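Local coordinates for mannan endo-1,4-beta-mannosidase (Cryptopygus antarcticus, PDB 4OOU), which hydrolyses beta-1,4-mannosidic linkages at random within mannans, galactomannans and glucomannans, releasing mainly mannobiose and mannotriose from mannotetraose and mannopentaose, at residues Val178-Glu183 and Gln278-Ser283; Trp243-Gln248 and Asn291-Val296. One frame throughout, in Å; residues are numbered along the deposited sequence.

Interaction 1: Val178-Glu183 and Gln278-Ser283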
ATOM      1  N   VAL A 178       2.478   0.488  -5.560  1.00 36.49           N
ATOM      2  CA  VAL A 178       2.285   0.847  -6.948  1.00 35.28           C
ATOM      3  C   VAL A 178       0.855   1.145  -7.226  1.00 30.60           C
ATOM      4  O   VAL A 178       0.530   2.163  -7.823  1.00 29.16           O
ATOM      5  CB  VAL A 178       2.700  -0.282  -7.905  1.00 34.78           C
ATOM      6  CG1 VAL A 178       2.615   0.214  -9.333  1.00 37.78           C
ATOM      7  CG2 VAL A 178       4.101  -0.742  -7.589  1.00 34.12           C
ATOM      8  N   LEU A 179      -0.010   0.232  -6.821  1.00 31.70           N
ATOM      9  CA  LEU A 179      -1.399   0.305  -7.250  1.00 31.92           C
ATOM     10  C   LEU A 179      -2.270  -0.301  -6.162  1.00 33.92           C
ATOM     11  O   LEU A 179      -1.914  -1.319  -5.574  1.00 35.34           O
ATOM     12  CB  LEU A 179      -1.544  -0.431  -8.564  1.00 30.39           C
ATOM     13  CG  LEU A 179      -2.914  -0.404  -9.238  1.00 32.00           C
ATOM     14  CD1 LEU A 179      -3.319   1.008  -9.668  1.00 31.03           C
ATOM     15  CD2 LEU A 179      -2.910  -1.350 -10.430  1.00 29.57           C
ATOM     16  N   ASN A 180      -3.378   0.364  -5.854  1.00 33.14           N
ATOM     17  CA  ASN A 180      -4.272  -0.065  -4.780  1.00 30.66           C
ATOM     18  C   ASN A 180      -5.459  -0.811  -5.409  1.00 31.93           C
ATOM     19  O   ASN A 180      -6.065  -0.312  -6.377  1.00 33.05           O
ATOM     20  CB  ASN A 180      -4.785   1.149  -4.002  1.00 28.59           C
ATOM     21  CG  ASN A 180      -5.992   0.813  -3.101  1.00 27.79           C
ATOM     22  OD1 ASN A 180      -5.817   0.301  -1.990  1.00 28.41           O
ATOM     23  ND2 ASN A 180      -7.209   1.082  -3.582  1.00 25.33           N
ATOM     24  N   GLU A 181      -5.794  -1.975  -4.867  1.00 30.28           N
ATOM     25  CA  GLU A 181      -6.920  -2.778  -5.371  1.00 34.44           C
ATOM     26  C   GLU A 181      -6.973  -2.858  -6.919  1.00 34.40           C
ATOM     27  O   GLU A 181      -7.907  -2.384  -7.573  1.00 35.69           O
ATOM     28  CB  GLU A 181      -8.256  -2.308  -4.740  1.00 34.51           C
ATOM     29  CG  GLU A 181      -8.176  -2.288  -3.207  1.00 35.27           C
ATOM     30  CD  GLU A 181      -9.523  -2.285  -2.479  1.00 38.35           C
ATOM     31  OE1 GLU A 181     -10.599  -2.001  -3.097  1.00 41.44           O
ATOM     32  OE2 GLU A 181      -9.488  -2.571  -1.246  1.00 37.25           O
ATOM     33  N   PRO A 182      -5.936  -3.449  -7.508  1.00 35.29           N
ATOM     34  CA  PRO A 182      -5.888  -3.590  -8.957  1.00 36.72           C
ATOM     35  C   PRO A 182      -7.097  -4.332  -9.500  1.00 37.45           C
ATOM     36  O   PRO A 182      -7.391  -4.214 -10.676  1.00 43.67           O
ATOM     37  CB  PRO A 182      -4.637  -4.448  -9.181  1.00 35.78           C
ATOM     38  CG  PRO A 182      -3.790  -4.228  -7.971  1.00 34.59           C
ATOM     39  CD  PRO A 182      -4.745  -4.007  -6.841  1.00 33.92           C
ATOM     40  N   GLU A 183      -7.766  -5.096  -8.645  1.00 38.84           N
ATOM     41  CA  GLU A 183      -8.911  -5.947  -9.030  1.00 40.11           C
ATOM     42  C   GLU A 183     -10.157  -5.141  -9.336  1.00 40.06           C
ATOM     43  O   GLU A 183     -11.121  -5.669  -9.928  1.00 46.93           O
ATOM     44  CB  GLU A 183      -9.258  -6.963  -7.926  1.00 40.80           C
ATOM     45  CG  GLU A 183      -8.105  -7.890  -7.563  1.00 41.08           C
ATOM     46  CD  GLU A 183      -7.085  -7.245  -6.627  1.00 42.67           C
ATOM     47  OE1 GLU A 183      -7.517  -6.432  -5.755  1.00 39.46           O
ATOM     48  OE2 GLU A 183      -5.870  -7.568  -6.773  1.00 36.70           O
ATOM     49  N   GLN A 278       0.103  -7.886   0.653  1.00 33.33           N
ATOM     50  CA  GLN A 278      -0.826  -7.020   1.342  1.00 31.66           C
ATOM     51  C   GLN A 278      -2.226  -7.366   0.926  1.00 32.55           C
ATOM     52  O   GLN A 278      -2.592  -7.234  -0.249  1.00 29.50           O
ATOM     53  CB  GLN A 278      -0.550  -5.566   0.998  1.00 32.23           C
ATOM     54  CG  GLN A 278      -1.208  -4.520   1.907  1.00 33.26           C
ATOM     55  CD  GLN A 278      -1.298  -3.143   1.270  1.00 31.47           C
ATOM     56  OE1 GLN A 278      -2.354  -2.481   1.351  1.00 29.30           O
ATOM     57  NE2 GLN A 278      -0.211  -2.706   0.615  1.00 27.45           N
ATOM     58  N   MET A 279      -3.012  -7.825   1.887  1.00 34.64           N
ATOM     59  CA  MET A 279      -4.425  -8.041   1.643  1.00 34.93           C
ATOM     60  C   MET A 279      -5.229  -6.981   2.379  1.00 34.39           C
ATOM     61  O   MET A 279      -4.777  -6.417   3.375  1.00 35.81           O
ATOM     62  CB  MET A 279      -4.805  -9.436   2.098  1.00 37.52           C
ATOM     63  CG  MET A 279      -4.056 -10.555   1.385  1.00 39.21           C
ATOM     64  SD  MET A 279      -4.086 -12.113   2.295  1.00 41.71           S
ATOM     65  CE  MET A 279      -3.154 -13.154   1.173  1.00 41.26           C
ATOM     66  N   HIS A 280      -6.383  -6.655   1.833  1.00 34.91           N
ATOM     67  CA  HIS A 280      -7.360  -5.808   2.518  1.00 36.15           C
ATOM     68  C   HIS A 280      -8.528  -6.675   2.893  1.00 34.99           C
ATOM     69  O   HIS A 280      -8.769  -7.606   2.203  1.00 32.42           O
ATOM     70  CB  HIS A 280      -7.893  -4.743   1.580  1.00 34.96           C
ATOM     71  CG  HIS A 280      -6.851  -3.816   1.067  1.00 31.74           C
ATOM     72  ND1 HIS A 280      -7.077  -2.968   0.011  1.00 31.96           N
ATOM     73  CD2 HIS A 280      -5.578  -3.610   1.456  1.00 31.06           C
ATOM     74  CE1 HIS A 280      -5.993  -2.255  -0.212  1.00 33.35           C
ATOM     75  NE2 HIS A 280      -5.065  -2.633   0.647  1.00 32.08           N
ATOM     76  N   THR A 281      -9.292  -6.364   3.939  1.00 39.24           N
ATOM     77  CA  THR A 281     -10.366  -7.274   4.321  1.00 39.98           C
ATOM     78  C   THR A 281     -11.557  -6.601   5.007  1.00 41.49           C
ATOM     79  O   THR A 281     -11.407  -5.813   5.947  1.00 44.07           O
ATOM     80  CB  THR A 281      -9.811  -8.464   5.147  1.00 40.06           C
ATOM     81  OG1 THR A 281     -10.769  -9.537   5.171  1.00 36.56           O
ATOM     82  CG2 THR A 281      -9.441  -8.025   6.538  1.00 38.21           C
ATOM     83  N   TYR A 282     -12.738  -6.945   4.499  1.00 38.78           N
ATOM     84  CA  TYR A 282     -13.994  -6.399   4.935  1.00 40.35           C
ATOM     85  C   TYR A 282     -15.098  -7.500   4.915  1.00 43.45           C
ATOM     86  O   TYR A 282     -15.234  -8.267   3.950  1.00 46.37           O
ATOM     87  CB  TYR A 282     -14.385  -5.233   4.000  1.00 43.48           C
ATOM     88  CG  TYR A 282     -13.406  -4.064   3.932  1.00 40.61           C
ATOM     89  CD1 TYR A 282     -13.450  -3.035   4.853  1.00 40.08           C
ATOM     90  CD2 TYR A 282     -12.469  -3.972   2.921  1.00 42.89           C
ATOM     91  CE1 TYR A 282     -12.568  -1.968   4.790  1.00 38.16           C
ATOM     92  CE2 TYR A 282     -11.576  -2.901   2.854  1.00 42.22           C
ATOM     93  CZ  TYR A 282     -11.629  -1.905   3.799  1.00 38.95           C
ATOM     94  OH  TYR A 282     -10.748  -0.844   3.736  1.00 36.30           O
ATOM     95  N   SER A 283     -15.900  -7.570   5.970  1.00 45.96           N
ATOM     96  CA  SER A 283     -17.050  -8.470   5.998  1.00 45.75           C
ATOM     97  C   SER A 283     -18.167  -8.014   5.050  1.00 49.87           C
ATOM     98  O   SER A 283     -18.211  -6.858   4.636  1.00 49.55           O
ATOM     99  CB  SER A 283     -17.591  -8.567   7.432  1.00 47.95           C
ATOM    100  OG  SER A 283     -18.047  -7.328   7.945  1.00 43.85           O
TER
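Glu181 reaches across to His280, and its carboxylate takes a nearly straight hydrogen bond from the imidazole: His280 ND1 to Glu181 OE2 is 2.7 Å, with an N-H...O angle of 171°. OE2 receives it on its anti lone pair, close to the ring plane of His280, although carboxylate and ring are turned 39° against each other. CG of Glu181 stands anti to its own carbonyl carbon (chi1 -53°) and the chain runs on extended, which carries the acid to the histidine. The tight part lies along the edge of the imidazole. There Asn180 OD1 comes within 3.1 Å of His280 CE1, in the ring plane; OD1 takes its hydrogen bond from Arg81. At the far nitrogen, His280 NE2 donates to Gln278 OE1 over 2.8 Å. With both nitrogens engaged, the rotation of the ring is fixed. The looser side is toward the substrate cleft, where Tyr282 CE2 stays 4.6 Å from Glu181 OE2 and Tyr282 OH hydrogen-bonds to Glu312. A bound Tris molecule, probably from the crystallisation liquor, hydrogen-bonds to Asn180 ND2 and to Glu181 OE2, so OE2 serves His280 and Tris together. Glu181 is probably the proton donor/acceptor and Glu312 probably the nucleophile, as in relatives; an Asn-Glu pair at the end of one barrel strand, its glutamate just beyond it, facing a histidine on another is characteristic of the glycosyl hydrolase 5 active site.

Interaction 2: Trp243-Gln248 and Asn291-Val296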
ATOM      1  N   TRP A 243      -7.569  -6.187  -3.004  1.00 37.04           N
ATOM      2  CA  TRP A 243      -8.859  -5.942  -2.351  1.00 40.26           C
ATOM      3  C   TRP A 243      -9.272  -7.031  -1.383  1.00 38.85           C
ATOM      4  O   TRP A 243     -10.063  -6.768  -0.510  1.00 40.74           O
ATOM      5  CB  TRP A 243      -9.946  -5.646  -3.389  1.00 39.45           C
ATOM      6  CG  TRP A 243     -11.095  -6.551  -3.555  1.00 39.86           C
ATOM      7  CD1 TRP A 243     -12.400  -6.306  -3.165  1.00 39.70           C
ATOM      8  CD2 TRP A 243     -11.126  -7.766  -4.305  1.00 39.06           C
ATOM      9  NE1 TRP A 243     -13.224  -7.329  -3.604  1.00 38.45           N
ATOM     10  CE2 TRP A 243     -12.472  -8.230  -4.307  1.00 37.15           C
ATOM     11  CE3 TRP A 243     -10.156  -8.514  -4.972  1.00 41.32           C
ATOM     12  CZ2 TRP A 243     -12.854  -9.406  -4.931  1.00 35.29           C
ATOM     13  CZ3 TRP A 243     -10.542  -9.702  -5.588  1.00 39.95           C
ATOM     14  CH2 TRP A 243     -11.888 -10.134  -5.557  1.00 36.86           C
ATOM     15  N   SER A 244      -8.673  -8.220  -1.511  1.00 42.36           N
ATOM     16  CA  SER A 244      -9.099  -9.434  -0.804  1.00 40.52           C
ATOM     17  C   SER A 244      -7.959 -10.413  -0.753  1.00 41.56           C
ATOM     18  O   SER A 244      -7.046 -10.337  -1.564  1.00 41.30           O
ATOM     19  CB  SER A 244     -10.177 -10.115  -1.630  1.00 41.64           C
ATOM     20  OG  SER A 244     -10.780 -11.135  -0.898  1.00 47.17           O
ATOM     21  N   GLU A 245      -8.049 -11.369   0.163  1.00 42.52           N
ATOM     22  CA  GLU A 245      -7.148 -12.538   0.209  1.00 41.18           C
ATOM     23  C   GLU A 245      -7.024 -13.317  -1.123  1.00 43.91           C
ATOM     24  O   GLU A 245      -5.936 -13.840  -1.429  1.00 38.18           O
ATOM     25  CB  GLU A 245      -7.613 -13.479   1.330  1.00 39.63           C
ATOM     26  CG  GLU A 245      -8.949 -14.198   1.079  1.00 36.68           C
ATOM     27  CD  GLU A 245     -10.201 -13.438   1.489  1.00 37.95           C
ATOM     28  OE1 GLU A 245     -10.148 -12.304   2.030  1.00 34.43           O
ATOM     29  OE2 GLU A 245     -11.290 -14.011   1.250  1.00 40.46           O
ATOM     30  N   LEU A 246      -8.134 -13.342  -1.897  1.00 43.36           N
ATOM     31  CA  LEU A 246      -8.343 -14.174  -3.117  1.00 46.18           C
ATOM     32  C   LEU A 246      -7.262 -14.184  -4.186  1.00 47.84           C
ATOM     33  O   LEU A 246      -7.222 -15.074  -5.071  1.00 45.73           O
ATOM     34  CB  LEU A 246      -9.624 -13.724  -3.827  1.00 47.80           C
ATOM     35  CG  LEU A 246     -11.010 -14.275  -3.442  1.00 47.49           C
ATOM     36  CD1 LEU A 246     -11.068 -15.148  -2.202  1.00 47.03           C
ATOM     37  CD2 LEU A 246     -11.996 -13.128  -3.294  1.00 51.00           C
ATOM     38  N   THR A 247      -6.395 -13.191  -4.112  1.00 46.26           N
ATOM     39  CA  THR A 247      -5.501 -12.914  -5.192  1.00 42.30           C
ATOM     40  C   THR A 247      -4.062 -12.807  -4.706  1.00 41.73           C
ATOM     41  O   THR A 247      -3.155 -12.481  -5.477  1.00 46.72           O
ATOM     42  CB  THR A 247      -6.030 -11.670  -5.905  1.00 42.58           C
ATOM     43  OG1 THR A 247      -5.483 -11.595  -7.206  1.00 50.00           O
ATOM     44  CG2 THR A 247      -5.693 -10.457  -5.181  1.00 43.47           C
ATOM     45  N   GLN A 248      -3.820 -13.120  -3.436  1.00 40.61           N
ATOM     46  CA  GLN A 248      -2.450 -13.078  -2.915  1.00 41.52           C
ATOM     47  C   GLN A 248      -2.088 -14.301  -2.066  1.00 40.61           C
ATOM     48  O   GLN A 248      -1.163 -14.270  -1.240  1.00 36.78           O
ATOM     49  CB  GLN A 248      -2.157 -11.741  -2.199  1.00 42.64           C
ATOM     50  CG  GLN A 248      -1.706 -10.639  -3.166  1.00 41.18           C
ATOM     51  CD  GLN A 248      -1.208  -9.392  -2.472  1.00 41.57           C
ATOM     52  OE1 GLN A 248      -0.579  -9.466  -1.420  1.00 43.61           O
ATOM     53  NE2 GLN A 248      -1.479  -8.233  -3.063  1.00 41.25           N
ATOM     54  N   ASN A 291     -11.857 -17.758   4.175  1.00 48.51           N
ATOM     55  CA  ASN A 291     -10.459 -17.847   4.544  1.00 46.72           C
ATOM     56  C   ASN A 291      -9.837 -16.462   4.501  1.00 42.34           C
ATOM     57  O   ASN A 291      -8.704 -16.285   4.062  1.00 41.21           O
ATOM     58  CB  ASN A 291      -9.752 -18.823   3.616  1.00 49.31           C
ATOM     59  CG  ASN A 291     -10.495 -20.149   3.507  1.00 52.66           C
ATOM     60  OD1 ASN A 291     -10.796 -20.791   4.525  1.00 47.53           O
ATOM     61  ND2 ASN A 291     -10.807 -20.563   2.266  1.00 52.02           N
ATOM     62  N   ALA A 292     -10.610 -15.489   4.975  1.00 38.32           N
ATOM     63  CA  ALA A 292     -10.163 -14.123   5.090  1.00 38.92           C
ATOM     64  C   ALA A 292      -9.225 -14.015   6.282  1.00 37.35           C
ATOM     65  O   ALA A 292      -9.156 -14.914   7.117  1.00 43.99           O
ATOM     66  CB  ALA A 292     -11.348 -13.172   5.213  1.00 37.61           C
ATOM     67  N   PRO A 293      -8.451 -12.951   6.340  1.00 35.59           N
ATOM     68  CA  PRO A 293      -7.337 -12.905   7.288  1.00 39.51           C
ATOM     69  C   PRO A 293      -7.658 -13.070   8.779  1.00 42.99           C
ATOM     70  O   PRO A 293      -6.874 -13.718   9.489  1.00 43.61           O
ATOM     71  CB  PRO A 293      -6.741 -11.519   7.037  1.00 36.68           C
ATOM     72  CG  PRO A 293      -6.940 -11.344   5.598  1.00 37.78           C
ATOM     73  CD  PRO A 293      -8.299 -11.940   5.296  1.00 36.45           C
ATOM     74  N   PHE A 294      -8.768 -12.469   9.243  1.00 43.27           N
ATOM     75  CA  PHE A 294      -9.172 -12.563  10.646  1.00 41.64           C
ATOM     76  C   PHE A 294      -9.939 -13.853  10.884  1.00 41.82           C
ATOM     77  O   PHE A 294     -10.281 -14.154  12.022  1.00 42.58           O
ATOM     78  CB  PHE A 294      -9.987 -11.343  11.114  1.00 42.60           C
ATOM     79  CG  PHE A 294      -9.182 -10.076  11.195  1.00 40.24           C
ATOM     80  CD1 PHE A 294      -8.232  -9.910  12.182  1.00 41.95           C
ATOM     81  CD2 PHE A 294      -9.350  -9.050  10.255  1.00 41.97           C
ATOM     82  CE1 PHE A 294      -7.455  -8.740  12.236  1.00 42.22           C
ATOM     83  CE2 PHE A 294      -8.578  -7.887  10.300  1.00 42.08           C
ATOM     84  CZ  PHE A 294      -7.627  -7.727  11.296  1.00 39.01           C
ATOM     85  N   LYS A 295     -10.161 -14.638   9.829  1.00 42.12           N
ATOM     86  CA  LYS A 295     -10.655 -16.016   9.988  1.00 44.44           C
ATOM     87  C   LYS A 295      -9.530 -17.026  10.182  1.00 46.20           C
ATOM     88  O   LYS A 295      -9.773 -18.133  10.609  1.00 46.35           O
ATOM     89  CB  LYS A 295     -11.514 -16.438   8.791  1.00 44.20           C
ATOM     90  CG  LYS A 295     -12.967 -16.033   8.911  1.00 46.16           C
ATOM     91  CD  LYS A 295     -13.676 -16.901   9.953  1.00 52.21           C
ATOM     92  CE  LYS A 295     -15.181 -17.025   9.728  1.00 58.02           C
ATOM     93  NZ  LYS A 295     -15.488 -17.874   8.544  1.00 64.44           N
ATOM     94  N   VAL A 296      -8.294 -16.634   9.923  1.00 48.79           N
ATOM     95  CA  VAL A 296      -7.282 -17.605   9.582  1.00 49.27           C
ATOM     96  C   VAL A 296      -5.878 -17.180  10.101  1.00 48.61           C
ATOM     97  O   VAL A 296      -5.770 -16.253  10.887  1.00 52.16           O
ATOM     98  CB  VAL A 296      -7.396 -17.797   8.054  1.00 53.00           C
ATOM     99  CG1 VAL A 296      -6.316 -17.043   7.286  1.00 53.95           C
ATOM    100  CG2 VAL A 296      -7.436 -19.265   7.693  1.00 55.85           C
TER
HETATM  101  O   HOH W   1     -11.813 -16.524   1.700  1.00 42.32           O
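Glu245 lays its carboxylate beside Ala292, with OE1 3.5 Å from Ala292 CB and 3.8 Å from Pro293 CD. Two torsions bring it there: CG sits between the backbone N and the carbonyl carbon (chi1 69°), and the chain then bends at chi2 (-87°). The folded side chain thus turns its middle as well as its end to the opposing loop, with CG 3.6 Å from the carbonyl O of Asn291, an oxygen that accepts a hydrogen bond from Tyr301 OH. The two carboxylate oxygens have different surroundings. OE1 lies against the alanine methyl and the proline ring and receives a weak hydrogen bond from Ser244 OG. OE2 accepts from Asn289 ND2 and from a water 2.6 Å away, which in turn accepts from Asn291 N at 2.8 Å. Polar bridging at one oxygen and van der Waals contact at the other therefore join the loops without a direct bond between them. Backbone turns shape both partners: Gln248 N bonds to Glu245 O, and Lys295 N to Ala292 O. Ala292 and Pro293 also touch Thr281 of strand 277-281. The contact joins the loops that follow strands 238-241 and 277-281 of the TIM barrel, the first of which carries substrate-binding Trp243.

The centres of interactions 1 and 2 lie 10 Å apart, and their segments alternate along the chain: 178-183, 243-248, 278-283, 291-296. Interaction 1 is the deeper, about 8 Å from the centre of the chain against 16 Å for interaction 2. It joins the end of strand 179-180 and the residue after it to strand 277-281, whereas interaction 2 lies in the loops that follow strands 238-241 and 277-281. They touch directly. Trp243 N probably donates to Glu183 OE1 (2.8 Å), and Gln278 N probably to Gln248 OE1 (2.7 Å). The loop carrying substrate-binding Trp243 is thereby tied to both segments of interaction 1, including the one with Asn180 and the probable catalytic Glu181.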